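PDB 4F3N: uncharacterized ACR, COG1565 superfamily from Burkholderia thailandensis, which is of unknown function but has a class I methyltransferase fold, binds S-adenosyl-L-homocysteine and may methylate arginine in proteins. Local coordinates for residues V212-L217 with F295-G300; D218-R223 with D276-F281; Y299-H304 with L406-A411; Q313-C318 with T338-F343; T361-F366 with A401-L406. One frame throughout, in Å; residues are numbered along the deposited sequence.

Interaction 1 (V212-L217 with F295-G300); sequences VGNEVL and FFIDYG. With EDO (1,2-ethanediol), chain D.
Val212-Asn214 and Phe295-Asp298 run side by side as parallel strands, axes 4.8 Å apart and 5° from aligned, in the central sheet of a class I, Rossmann-like methyltransferase fold. Gly213 makes two bonds to the neighbouring strand: its N donates to Phe295 O (2.9 Å), and its O accepts from Ile297 N. The last rung, Glu215 N to Ile297 O at 2.8 Å, is nearly straight (166°). Asn214 and Ile297 share a sheet face, where Asn214 OD1 rests 3.6 Å from Ile297 CB. With CG anti to the backbone N (chi1 -178°), the Asn214 amide reaches over Ile297, and its ND2 donates to O2 of a 1,2-ethanediol. Asn214 binds S-adenosyl-L-homocysteine in another structure of this protein, so the diol lies beside a cofactor-binding residue. On the other face Leu217 CD1 packs 3.9 Å from Phe296 CB, the two side chains crossing at about a right angle. Near the strand ends a water accepts from Val216 N and lies within hydrogen-bonding distance of Gly213 O and Asp298 OD2, which also takes Asp218 N. Glu215 OE1 meets the edge of the Tyr299 ring, 3.7 Å from CE1, and is hydrogen-bonded to Thr113, the second cofactor-binding residue. Strand 140-144 flanks Val212, strand 407-414 lies beyond Phe296, helix 276-288 covers Leu217 and Phe296, and helix 363-369 touches Phe295 and Ile297.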
# COMPACT_ATOMS: atom_id res chain seq x y z
N VAL A 212 4.72 1.37 -10.18
CA VAL A 212 4.16 0.23 -9.40
C VAL A 212 4.15 0.58 -7.90
O VAL A 212 5.17 1.01 -7.33
CB VAL A 212 4.91 -1.08 -9.63
CG1 VAL A 212 4.30 -2.19 -8.74
CG2 VAL A 212 4.87 -1.51 -11.09
N GLY A 213 2.98 0.49 -7.25
CA GLY A 213 2.88 0.72 -5.81
C GLY A 213 2.15 -0.46 -5.20
O GLY A 213 0.93 -0.50 -5.23
N ASN A 214 2.90 -1.44 -4.69
CA ASN A 214 2.36 -2.65 -4.16
C ASN A 214 2.31 -2.62 -2.63
O ASN A 214 3.35 -2.59 -2.00
CB ASN A 214 3.31 -3.74 -4.60
CG ASN A 214 2.88 -5.08 -4.16
OD1 ASN A 214 1.69 -5.43 -4.19
ND2 ASN A 214 3.90 -5.93 -3.81
N GLU A 215 1.11 -2.63 -2.06
CA GLU A 215 0.95 -2.46 -0.63
C GLU A 215 1.70 -1.27 -0.04
O GLU A 215 2.32 -1.39 1.04
CB GLU A 215 1.33 -3.79 0.06
CG GLU A 215 0.23 -4.80 -0.12
CD GLU A 215 0.47 -6.06 0.69
OE1 GLU A 215 0.39 -5.97 1.90
OE2 GLU A 215 0.82 -7.07 0.08
N VAL A 216 1.65 -0.13 -0.72
CA VAL A 216 2.22 1.08 -0.18
C VAL A 216 1.17 2.08 0.28
O VAL A 216 1.42 2.79 1.27
CB VAL A 216 3.24 1.76 -1.14
CG1 VAL A 216 4.41 0.81 -1.42
CG2 VAL A 216 2.62 2.16 -2.45
N LEU A 217 -0.00 2.11 -0.35
CA LEU A 217 -1.06 3.03 0.07
C LEU A 217 -1.57 2.73 1.47
O LEU A 217 -1.85 3.69 2.27
CB LEU A 217 -2.20 3.04 -0.93
CG LEU A 217 -1.89 3.55 -2.36
CD1 LEU A 217 -3.15 3.41 -3.21
CD2 LEU A 217 -1.33 4.98 -2.43
N PHE A 295 0.15 1.52 -11.52
CA PHE A 295 -0.64 0.45 -10.92
C PHE A 295 -0.47 0.49 -9.41
O PHE A 295 0.67 0.51 -8.94
CB PHE A 295 -0.14 -0.92 -11.36
CG PHE A 295 -0.27 -1.19 -12.87
CD1 PHE A 295 -1.38 -1.90 -13.36
CD2 PHE A 295 0.69 -0.77 -13.73
CE1 PHE A 295 -1.51 -2.20 -14.71
CE2 PHE A 295 0.58 -1.05 -15.08
CZ PHE A 295 -0.51 -1.77 -15.56
N PHE A 296 -1.58 0.52 -8.68
CA PHE A 296 -1.60 0.35 -7.22
C PHE A 296 -2.33 -0.90 -6.84
O PHE A 296 -3.44 -1.12 -7.31
CB PHE A 296 -2.22 1.57 -6.55
CG PHE A 296 -1.46 2.84 -6.84
CD1 PHE A 296 -0.26 3.13 -6.19
CD2 PHE A 296 -1.93 3.73 -7.78
CE1 PHE A 296 0.42 4.33 -6.45
CE2 PHE A 296 -1.22 4.88 -8.09
CZ PHE A 296 -0.06 5.18 -7.42
N ILE A 297 -1.67 -1.77 -6.08
CA ILE A 297 -2.22 -3.03 -5.63
C ILE A 297 -2.36 -2.94 -4.13
O ILE A 297 -1.38 -2.62 -3.43
CB ILE A 297 -1.25 -4.20 -5.94
CG1 ILE A 297 -0.94 -4.19 -7.47
CG2 ILE A 297 -1.89 -5.55 -5.53
CD1 ILE A 297 0.52 -3.92 -7.77
N ASP A 298 -3.56 -3.18 -3.62
CA ASP A 298 -3.76 -3.08 -2.18
C ASP A 298 -5.11 -3.61 -1.77
O ASP A 298 -6.03 -3.76 -2.58
CB ASP A 298 -3.61 -1.62 -1.72
CG ASP A 298 -2.73 -1.44 -0.52
OD1 ASP A 298 -2.79 -2.28 0.43
OD2 ASP A 298 -1.97 -0.44 -0.51
N TYR A 299 -5.22 -3.88 -0.48
CA TYR A 299 -6.49 -4.27 0.10
C TYR A 299 -7.36 -3.07 0.43
O TYR A 299 -6.90 -2.02 0.92
CB TYR A 299 -6.25 -5.17 1.30
CG TYR A 299 -5.17 -4.71 2.28
CD1 TYR A 299 -3.83 -5.14 2.15
CD2 TYR A 299 -5.47 -3.86 3.33
CE1 TYR A 299 -2.86 -4.76 3.06
CE2 TYR A 299 -4.48 -3.45 4.24
CZ TYR A 299 -3.19 -3.91 4.09
OH TYR A 299 -2.20 -3.51 4.97
N GLY A 300 -8.62 -3.19 0.09
CA GLY A 300 -9.58 -2.12 0.30
C GLY A 300 -10.81 -2.21 -0.58
O GLY A 300 -11.10 -3.28 -1.13
C1 EDO D . 2.71 -11.05 -3.76
O1 EDO D . 1.50 -10.91 -3.06
C2 EDO D . 3.10 -9.69 -4.28
O2 EDO D . 3.53 -8.82 -3.22
O HOH W 1 -0.47 0.27 -2.77
O HOH W 2 0.39 -4.40 4.17

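Interaction 2 (D218-R223 with D276-F281); sequences DAMPVR and DAAVAF
A Met-aromatic contact fastens the loop that leaves the central sheet after strand 210-214 to the first turns of helix 276-288. Met220 points toward the helix, and its extended chain (chi2 and chi3 both -178°) carries the methyl to Phe281. There CE sits over the centre of the ring face, 3.5 Å from the centroid of Phe281 and 13° off the ring normal, a CH-pi contact. Met220 SD stands obliquely to the same ring and passes 4.0 Å from Ala278 CA. Nearer the backbone, Ala277 CB fills the space beside Met220 CB and the Pro221 ring, and approaches Pro221 O to 3.4 Å. That carbonyl finds the helix N-terminus through two waters: one donates to Pro221 O at 2.9 Å and accepts from Ala278 N, the other donates to Pro221 O at 2.7 Å and accepts from Ala277 N. Water thus bridges N-H groups of the first helical turn to the loop, without a direct hydrogen bond between the segments. Arg223 CD comes near Asp276 OD2, but their charged groups pair elsewhere, Arg223 with Glu234 and Asp276 with Arg260. Helix 78-87 packs on Pro221, helix 343-352 on Ala278, and strand 271-274 lies alongside Arg223.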
# COMPACT_ATOMS: atom_id res chain seq x y z
N ASP A 218 -1.60 1.43 1.81
CA ASP A 218 -2.12 0.99 3.10
C ASP A 218 -1.27 1.41 4.29
O ASP A 218 -1.75 1.36 5.40
CB ASP A 218 -2.36 -0.53 3.11
CG ASP A 218 -1.10 -1.32 2.97
OD1 ASP A 218 -0.16 -1.06 3.75
OD2 ASP A 218 -1.01 -2.22 2.08
N ALA A 219 -0.03 1.85 4.04
CA ALA A 219 0.90 2.19 5.15
C ALA A 219 1.14 3.67 5.25
O ALA A 219 1.94 4.13 6.08
CB ALA A 219 2.22 1.47 4.98
N MET A 220 0.42 4.43 4.43
CA MET A 220 0.49 5.89 4.53
C MET A 220 -0.42 6.40 5.66
O MET A 220 -1.48 5.83 5.93
CB MET A 220 0.17 6.51 3.20
CG MET A 220 1.23 6.10 2.19
SD MET A 220 1.03 6.80 0.58
CE MET A 220 2.39 6.05 -0.31
N PRO A 221 0.05 7.43 6.38
CA PRO A 221 -0.67 7.83 7.58
C PRO A 221 -2.13 8.14 7.32
O PRO A 221 -2.47 8.77 6.31
CB PRO A 221 0.08 9.10 8.01
CG PRO A 221 1.46 8.89 7.55
CD PRO A 221 1.35 8.11 6.27
N VAL A 222 -2.99 7.70 8.23
CA VAL A 222 -4.42 8.01 8.14
C VAL A 222 -4.82 8.88 9.33
O VAL A 222 -4.13 8.86 10.37
CB VAL A 222 -5.31 6.76 8.11
CG1 VAL A 222 -5.00 5.91 6.86
CG2 VAL A 222 -5.17 5.89 9.40
N ARG A 223 -5.89 9.65 9.17
CA ARG A 223 -6.51 10.30 10.32
C ARG A 223 -7.71 9.44 10.71
O ARG A 223 -8.26 8.71 9.90
CB ARG A 223 -6.85 11.75 9.99
CG ARG A 223 -5.62 12.64 9.98
CD ARG A 223 -5.82 14.03 9.36
NE ARG A 223 -6.10 15.05 10.34
CZ ARG A 223 -5.28 16.06 10.68
NH1 ARG A 223 -4.09 16.22 10.10
NH2 ARG A 223 -5.65 16.93 11.60
N ASP A 276 -6.04 11.18 3.60
CA ASP A 276 -5.48 12.39 2.95
C ASP A 276 -4.07 12.14 2.41
O ASP A 276 -3.74 12.62 1.30
CB ASP A 276 -5.46 13.61 3.89
CG ASP A 276 -6.86 14.12 4.25
OD1 ASP A 276 -7.74 14.12 3.41
OD2 ASP A 276 -7.06 14.55 5.39
N ALA A 277 -3.23 11.40 3.14
CA ALA A 277 -1.83 11.23 2.72
C ALA A 277 -1.75 10.39 1.47
O ALA A 277 -0.97 10.67 0.57
CB ALA A 277 -0.98 10.61 3.83
N ALA A 278 -2.53 9.33 1.42
CA ALA A 278 -2.59 8.50 0.20
C ALA A 278 -3.13 9.23 -1.00
O ALA A 278 -2.64 9.06 -2.13
CB ALA A 278 -3.39 7.21 0.47
N VAL A 279 -4.18 10.01 -0.78
CA VAL A 279 -4.73 10.85 -1.83
C VAL A 279 -3.66 11.83 -2.38
O VAL A 279 -3.50 11.99 -3.61
CB VAL A 279 -6.06 11.55 -1.34
CG1 VAL A 279 -6.41 12.74 -2.21
CG2 VAL A 279 -7.19 10.53 -1.32
N ALA A 280 -2.93 12.48 -1.47
CA ALA A 280 -1.90 13.44 -1.80
C ALA A 280 -0.86 12.74 -2.64
O ALA A 280 -0.39 13.29 -3.64
CB ALA A 280 -1.25 13.99 -0.54
N PHE A 281 -0.53 11.51 -2.23
CA PHE A 281 0.48 10.71 -2.96
C PHE A 281 0.06 10.36 -4.37
O PHE A 281 0.82 10.54 -5.31
CB PHE A 281 0.78 9.44 -2.17
CG PHE A 281 1.75 8.50 -2.84
CD1 PHE A 281 3.10 8.80 -2.89
CD2 PHE A 281 1.31 7.33 -3.41
CE1 PHE A 281 4.00 7.95 -3.53
CE2 PHE A 281 2.23 6.45 -4.02
CZ PHE A 281 3.55 6.76 -4.07
O HOH W 3 -3.66 7.84 3.78
O HOH W 4 -3.79 11.15 6.09

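Interaction 3 (Y299-H304 with L406-A411); sequences YGFPSH and LFKVIA
Tyr299 turns an edge toward the face of Phe407 in an offset edge-to-face pair, centroids 5.4 Å apart and planes at 67°, where strand 293-298 leaves the Rossmann-like central sheet and the chain turns a corner. The residues form an antiparallel non-hydrogen-bonded pair, their side chains lying side by side and pointing the same way. Tyr299 CD1 comes within 3.5 Å of Phe407 CZ, while Tyr299 CB stands over the Phe407 face, offset toward the rim. With CG between the backbone N and the carbonyl carbon (chi1 45°), the Tyr299 ring runs alongside Phe407. Next to this pair Leu406 CG abuts Tyr299 CB at 3.7 Å, and its CD1 reaches on to Phe301 CZ, widening the apolar patch; Phe407 also touches Thr113, a cofactor-binding residue. The polar edge begins at Leu406 O, which takes Gly300 N (3.3 Å) on one face of its carbonyl plane and the Lys408 ammonium on the other. Lys408 bends at chi2 (-65°) and chi4, so that its NZ curls back to Leu406 O. NZ also bonds to Glu405 O, so carbonyls from both chain segments receive the ammonium. The straightest of these approaches ends at Gly300 O, 2.8 Å from Lys408 NZ and nearly in line with the carbonyl bond.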
# COMPACT_ATOMS: atom_id res chain seq x y z
N TYR A 299 -5.22 -3.88 -0.48
CA TYR A 299 -6.49 -4.27 0.10
C TYR A 299 -7.36 -3.07 0.43
O TYR A 299 -6.90 -2.02 0.92
CB TYR A 299 -6.25 -5.17 1.30
CG TYR A 299 -5.17 -4.71 2.28
CD1 TYR A 299 -3.83 -5.14 2.15
CD2 TYR A 299 -5.47 -3.86 3.33
CE1 TYR A 299 -2.86 -4.76 3.06
CE2 TYR A 299 -4.48 -3.45 4.24
CZ TYR A 299 -3.19 -3.91 4.09
OH TYR A 299 -2.20 -3.51 4.97
N GLY A 300 -8.62 -3.19 0.09
CA GLY A 300 -9.58 -2.12 0.30
C GLY A 300 -10.81 -2.21 -0.58
O GLY A 300 -11.10 -3.28 -1.13
N PHE A 301 -11.57 -1.11 -0.66
CA PHE A 301 -12.91 -1.16 -1.24
C PHE A 301 -13.26 0.22 -1.76
O PHE A 301 -12.69 1.22 -1.32
CB PHE A 301 -14.01 -1.55 -0.19
CG PHE A 301 -13.61 -2.58 0.84
CD1 PHE A 301 -13.77 -3.92 0.59
CD2 PHE A 301 -13.16 -2.19 2.10
CE1 PHE A 301 -13.40 -4.87 1.52
CE2 PHE A 301 -12.76 -3.14 3.05
CZ PHE A 301 -12.91 -4.48 2.76
N PRO A 302 -14.21 0.29 -2.67
CA PRO A 302 -14.79 1.59 -3.00
C PRO A 302 -15.55 2.18 -1.81
O PRO A 302 -15.80 1.49 -0.84
CB PRO A 302 -15.76 1.27 -4.11
CG PRO A 302 -15.39 -0.13 -4.57
CD PRO A 302 -14.86 -0.81 -3.38
N SER A 303 -15.92 3.43 -1.93
CA SER A 303 -16.35 4.19 -0.76
C SER A 303 -17.62 3.61 -0.11
O SER A 303 -17.70 3.56 1.12
CB SER A 303 -16.55 5.67 -1.08
OG SER A 303 -17.46 5.83 -2.17
N HIS A 304 -18.60 3.19 -0.93
CA HIS A 304 -19.89 2.66 -0.42
C HIS A 304 -19.68 1.49 0.51
O HIS A 304 -20.33 1.37 1.57
CB HIS A 304 -20.77 2.24 -1.59
N LEU A 406 -10.33 -9.40 -1.60
CA LEU A 406 -9.98 -8.31 -0.72
C LEU A 406 -8.96 -7.37 -1.38
O LEU A 406 -9.09 -6.15 -1.27
CB LEU A 406 -9.36 -8.87 0.57
CG LEU A 406 -8.91 -7.79 1.50
CD1 LEU A 406 -10.01 -6.83 1.96
CD2 LEU A 406 -8.21 -8.53 2.63
N PHE A 407 -7.95 -7.94 -2.04
CA PHE A 407 -6.96 -7.14 -2.75
C PHE A 407 -7.54 -6.67 -4.08
O PHE A 407 -8.30 -7.42 -4.71
CB PHE A 407 -5.71 -7.94 -2.99
CG PHE A 407 -4.79 -8.01 -1.76
CD1 PHE A 407 -5.22 -8.67 -0.60
CD2 PHE A 407 -3.52 -7.43 -1.78
CE1 PHE A 407 -4.39 -8.75 0.49
CE2 PHE A 407 -2.71 -7.49 -0.66
CZ PHE A 407 -3.16 -8.13 0.48
N LYS A 408 -7.24 -5.41 -4.44
CA LYS A 408 -7.73 -4.76 -5.65
C LYS A 408 -6.54 -4.23 -6.41
O LYS A 408 -5.46 -4.03 -5.84
CB LYS A 408 -8.67 -3.58 -5.35
CG LYS A 408 -9.77 -3.87 -4.33
CD LYS A 408 -10.76 -4.93 -4.84
CE LYS A 408 -12.02 -5.02 -3.96
NZ LYS A 408 -11.74 -5.58 -2.59
N VAL A 409 -6.73 -4.06 -7.71
CA VAL A 409 -5.78 -3.32 -8.52
C VAL A 409 -6.49 -2.14 -9.16
O VAL A 409 -7.52 -2.33 -9.81
CB VAL A 409 -5.19 -4.19 -9.64
CG1 VAL A 409 -4.14 -3.42 -10.38
CG2 VAL A 409 -4.58 -5.51 -9.05
N ILE A 410 -5.91 -0.95 -8.98
CA ILE A 410 -6.35 0.26 -9.69
C ILE A 410 -5.17 0.78 -10.53
O ILE A 410 -4.02 0.67 -10.12
CB ILE A 410 -6.91 1.34 -8.72
CG1 ILE A 410 -7.69 2.41 -9.48
CG2 ILE A 410 -5.80 1.99 -7.86
CD1 ILE A 410 -8.67 3.16 -8.56
N ALA A 411 -5.44 1.27 -11.74
CA ALA A 411 -4.40 1.78 -12.59
C ALA A 411 -4.85 3.07 -13.27
O ALA A 411 -6.02 3.22 -13.61
CB ALA A 411 -4.01 0.76 -13.64

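Interaction 4 (Q313-C318 with T338-F343); sequences QGTLMC and TAHVEF
Thr315 packs closely against His340, its OG1 accepting from His340 N at 2.9 Å and its CB lying 3.6 Å from His340 ND1. The hydroxyl gets there by standing between the Thr315 backbone N and carbonyl carbon (chi1 72°), while CG2 lies along His340 CB. A second firm part is the antiparallel hydrogen-bonded pair Met317-Thr338, which joins strand 317-319 to strand 336-342 in the small mixed sheet: Met317 N donates to Thr338 O (3.0 Å), and Thr338 N returns the bond to Met317 O (2.9 Å), both nearly straight. Leu316 adds CD1, 3.5 Å from Thr338 O, and reaches only loosely to Ala339 CB at 4.4 Å. Elsewhere the fit relaxes. The end of the Met317 side chain leads away from Thr338, and a water sits among Thr315 O, Thr338 O and His340 ND1. That water donates to Thr315 O at 2.7 Å, lies in the plane of the His340 ring at ND1, and reaches Thr338 O only weakly. The same groups are tied into the surrounding fold: Thr315 OG1 also bonds to Tyr306, and the His340 ring meets Tyr299 edge-to-face. With a water bond at ND1 and the tyrosine alongside, the imidazole is probably limited in its rotation, and the threonine hydroxyl extends the backbone pairing where the regular strand bonds stop.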
# COMPACT_ATOMS: atom_id res chain seq x y z
N GLN A 313 -16.14 0.03 13.05
CA GLN A 313 -14.85 0.21 13.70
C GLN A 313 -13.76 0.45 12.65
O GLN A 313 -12.58 0.45 12.96
CB GLN A 313 -14.52 -0.98 14.60
CG GLN A 313 -15.46 -1.13 15.80
CD GLN A 313 -15.36 -2.49 16.48
OE1 GLN A 313 -14.27 -3.03 16.66
NE2 GLN A 313 -16.51 -3.05 16.88
N GLY A 314 -14.16 0.69 11.41
CA GLY A 314 -13.22 1.00 10.34
C GLY A 314 -12.38 -0.21 9.97
O GLY A 314 -12.83 -1.37 10.13
N THR A 315 -11.16 0.06 9.51
CA THR A 315 -10.26 -0.98 9.02
C THR A 315 -8.87 -0.98 9.64
O THR A 315 -8.06 -1.84 9.28
CB THR A 315 -10.10 -0.90 7.50
OG1 THR A 315 -9.28 0.26 7.14
CG2 THR A 315 -11.47 -0.86 6.83
N LEU A 316 -8.60 -0.09 10.59
CA LEU A 316 -7.25 -0.02 11.16
C LEU A 316 -6.87 -1.37 11.73
O LEU A 316 -7.67 -2.00 12.44
CB LEU A 316 -7.19 1.04 12.26
CG LEU A 316 -5.78 1.47 12.65
CD1 LEU A 316 -5.23 2.38 11.55
CD2 LEU A 316 -5.78 2.18 14.00
N MET A 317 -5.66 -1.82 11.43
CA MET A 317 -5.20 -3.09 11.97
C MET A 317 -3.70 -3.01 12.18
O MET A 317 -2.98 -2.45 11.37
CB MET A 317 -5.55 -4.25 11.06
CG MET A 317 -5.48 -5.63 11.71
SD MET A 317 -6.48 -5.90 13.21
CE MET A 317 -8.11 -5.21 12.84
N CYS A 318 -3.27 -3.58 13.30
CA CYS A 318 -1.89 -3.62 13.70
C CYS A 318 -1.39 -5.07 13.71
O CYS A 318 -2.18 -6.00 13.92
CB CYS A 318 -1.72 -3.00 15.08
SG CYS A 318 -2.49 -1.36 15.22
N THR A 338 -1.66 -0.46 9.71
CA THR A 338 -2.13 -0.26 8.34
C THR A 338 -3.62 0.06 8.37
O THR A 338 -4.29 -0.19 9.34
CB THR A 338 -1.95 -1.51 7.43
OG1 THR A 338 -2.68 -2.61 7.97
CG2 THR A 338 -0.49 -1.90 7.31
N ALA A 339 -4.11 0.61 7.29
CA ALA A 339 -5.54 0.76 7.11
C ALA A 339 -5.82 0.27 5.71
O ALA A 339 -4.96 0.34 4.86
CB ALA A 339 -5.94 2.21 7.20
N HIS A 340 -7.02 -0.19 5.44
CA HIS A 340 -7.39 -0.55 4.07
C HIS A 340 -7.49 0.70 3.23
O HIS A 340 -7.56 1.81 3.74
CB HIS A 340 -8.73 -1.25 4.08
CG HIS A 340 -8.69 -2.67 4.59
ND1 HIS A 340 -7.90 -3.08 5.65
CD2 HIS A 340 -9.39 -3.78 4.16
CE1 HIS A 340 -8.09 -4.40 5.84
NE2 HIS A 340 -9.01 -4.83 4.95
N VAL A 341 -7.46 0.54 1.91
CA VAL A 341 -7.51 1.63 1.01
C VAL A 341 -8.93 1.91 0.56
O VAL A 341 -9.71 0.98 0.28
CB VAL A 341 -6.59 1.30 -0.20
CG1 VAL A 341 -6.73 2.34 -1.30
CG2 VAL A 341 -5.17 1.15 0.28
N GLU A 342 -9.26 3.19 0.46
CA GLU A 342 -10.59 3.61 0.01
C GLU A 342 -10.45 4.04 -1.44
O GLU A 342 -9.94 5.12 -1.75
CB GLU A 342 -11.13 4.69 0.95
CG GLU A 342 -12.61 4.95 0.78
CD GLU A 342 -12.89 5.90 -0.33
OE1 GLU A 342 -12.87 7.11 -0.06
OE2 GLU A 342 -13.10 5.45 -1.47
N PHE A 343 -10.83 3.13 -2.35
CA PHE A 343 -10.46 3.27 -3.76
C PHE A 343 -11.20 4.36 -4.53
O PHE A 343 -10.70 4.80 -5.57
CB PHE A 343 -10.54 1.92 -4.49
CG PHE A 343 -9.37 1.04 -4.22
CD1 PHE A 343 -8.18 1.24 -4.89
CD2 PHE A 343 -9.43 0.04 -3.29
CE1 PHE A 343 -7.09 0.44 -4.63
CE2 PHE A 343 -8.38 -0.79 -3.03
CZ PHE A 343 -7.17 -0.59 -3.71
O HOH W 5 -5.94 -2.62 7.75

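Interaction 5 (T361-F366 with A401-L406); sequences TSQARF and AEMGEL
With Ser362 OG held between its backbone N and carbonyl carbon (chi1 77°), and Gln363 extended with CG on the far side from its backbone N (chi1 176°), the start of helix 363-369 faces the loop 401-406. Ser362 is the N-cap: its OG accepts from Arg365 N at 3.2 Å. Across the contact Gly404 O serves the same helix end, taking Ala364 N at 2.8 Å, in the carbonyl plane and on a lone pair, with the N-H angle at 162°. A first-turn N-H is thus satisfied by a loop carbonyl. Packing around this oxygen is close: Ala364 CB lies 3.3 Å from Gly404 O and Ser362 CB 3.4 Å from it. Gly404, with no side chain, lets the loop backbone come close to Ala364. A water joins Ser362 OG (2.7 Å) to Glu405 OE1 (2.8 Å) and donates weakly to Gly404 O. The Glu405 carboxylate also forms a salt bridge with Arg428. On the other flank Gln363 NE2 passes 3.6 Å from Met403 CB and donates to Leu397 O of helix 384-398. Helix 118-136 packs on Gln363 and Phe366, strand 293-298 touches both, and the loop leads directly into strand 407-414, which pairs with strand 356-362 in the central sheet.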
# COMPACT_ATOMS: atom_id res chain seq x y z
N THR A 361 -10.27 -3.38 -10.62
CA THR A 361 -10.89 -4.67 -10.46
C THR A 361 -10.26 -5.40 -9.30
O THR A 361 -9.34 -4.86 -8.65
CB THR A 361 -10.85 -5.49 -11.78
OG1 THR A 361 -11.78 -6.59 -11.66
CG2 THR A 361 -9.44 -5.97 -12.06
N SER A 362 -10.74 -6.60 -8.99
CA SER A 362 -10.17 -7.36 -7.88
C SER A 362 -8.84 -7.96 -8.33
O SER A 362 -8.57 -8.16 -9.51
CB SER A 362 -11.12 -8.42 -7.39
OG SER A 362 -11.16 -9.53 -8.25
N GLN A 363 -7.94 -8.20 -7.38
CA GLN A 363 -6.69 -8.90 -7.72
C GLN A 363 -6.96 -10.22 -8.43
O GLN A 363 -6.25 -10.57 -9.36
CB GLN A 363 -5.89 -9.19 -6.44
CG GLN A 363 -4.63 -9.99 -6.70
CD GLN A 363 -3.67 -9.94 -5.54
OE1 GLN A 363 -3.02 -8.93 -5.31
NE2 GLN A 363 -3.57 -11.06 -4.79
N ALA A 364 -7.95 -10.97 -7.99
CA ALA A 364 -8.28 -12.23 -8.68
C ALA A 364 -8.57 -12.02 -10.16
O ALA A 364 -8.00 -12.69 -11.03
CB ALA A 364 -9.47 -12.94 -8.05
N ARG A 365 -9.43 -11.06 -10.46
CA ARG A 365 -9.85 -10.83 -11.82
C ARG A 365 -8.67 -10.31 -12.63
O ARG A 365 -8.46 -10.72 -13.76
CB ARG A 365 -10.98 -9.82 -11.82
CG ARG A 365 -11.59 -9.51 -13.15
CD ARG A 365 -12.39 -10.67 -13.66
NE ARG A 365 -11.58 -11.59 -14.40
CZ ARG A 365 -12.06 -12.64 -15.05
NH1 ARG A 365 -11.23 -13.43 -15.71
NH2 ARG A 365 -13.38 -12.91 -15.02
N PHE A 366 -7.85 -9.44 -12.04
CA PHE A 366 -6.69 -8.86 -12.73
C PHE A 366 -5.69 -9.98 -13.10
O PHE A 366 -5.24 -10.08 -14.24
CB PHE A 366 -6.05 -7.81 -11.82
CG PHE A 366 -4.82 -7.14 -12.39
CD1 PHE A 366 -4.92 -5.97 -13.15
CD2 PHE A 366 -3.57 -7.64 -12.11
CE1 PHE A 366 -3.78 -5.31 -13.61
CE2 PHE A 366 -2.44 -6.99 -12.58
CZ PHE A 366 -2.55 -5.82 -13.32
N ALA A 401 -11.46 -16.41 -0.59
CA ALA A 401 -11.23 -16.70 0.84
C ALA A 401 -9.84 -16.26 1.30
O ALA A 401 -9.53 -16.29 2.51
CB ALA A 401 -11.40 -18.19 1.09
N GLU A 402 -8.99 -15.91 0.35
CA GLU A 402 -7.60 -15.55 0.63
C GLU A 402 -7.43 -14.10 0.15
O GLU A 402 -8.08 -13.22 0.69
CB GLU A 402 -6.63 -16.54 -0.03
CG GLU A 402 -6.68 -17.98 0.50
CD GLU A 402 -6.30 -18.13 1.96
OE1 GLU A 402 -5.65 -17.22 2.54
OE2 GLU A 402 -6.65 -19.18 2.55
N MET A 403 -6.58 -13.84 -0.84
CA MET A 403 -6.29 -12.46 -1.24
C MET A 403 -7.13 -11.99 -2.41
O MET A 403 -7.13 -10.83 -2.72
CB MET A 403 -4.83 -12.35 -1.67
CG MET A 403 -3.84 -12.78 -0.60
SD MET A 403 -2.11 -12.73 -1.14
CE MET A 403 -1.62 -11.01 -0.99
N GLY A 404 -7.81 -12.89 -3.10
CA GLY A 404 -8.29 -12.57 -4.44
C GLY A 404 -9.31 -11.48 -4.56
O GLY A 404 -9.34 -10.71 -5.57
N GLU A 405 -10.23 -11.45 -3.59
CA GLU A 405 -11.28 -10.43 -3.59
C GLU A 405 -10.90 -9.19 -2.79
O GLU A 405 -11.19 -8.08 -3.22
CB GLU A 405 -12.61 -11.01 -3.10
CG GLU A 405 -13.73 -10.01 -2.97
CD GLU A 405 -14.16 -9.31 -4.24
OE1 GLU A 405 -14.08 -9.94 -5.33
OE2 GLU A 405 -14.57 -8.09 -4.14
N LEU A 406 -10.33 -9.40 -1.60
CA LEU A 406 -9.98 -8.31 -0.72
C LEU A 406 -8.96 -7.37 -1.38
O LEU A 406 -9.09 -6.15 -1.27
CB LEU A 406 -9.36 -8.87 0.57
CG LEU A 406 -8.91 -7.79 1.50
CD1 LEU A 406 -10.01 -6.83 1.96
CD2 LEU A 406 -8.21 -8.53 2.63
O HOH W 6 -12.41 -11.46 -6.91

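In the fold
Interactions 1, 3 and 5 follow one another across the half of the central seven-stranded sheet that ends at strand 356-362, through strands 210-214, 293-298, 407-414 and 356-362; the centres of 1 and 3, and of 3 and 5, are about 9 Å apart. Interaction 3 shares Tyr299 and Gly300 with interaction 1 and Leu406 with interaction 5. Interaction 2 lies within the chain span bridged by interaction 1, and interactions 4 and 5 within that of interaction 3. Interaction 4 belongs to the small sheet that begins with strand 300-301; Asp218 O to Ala339 N links it to interaction 2. Interactions 2 and 5 stand about 22 Å apart, centre to centre, without touching. Asn214 and Thr113 place the cofactor site beside interactions 1 and 3.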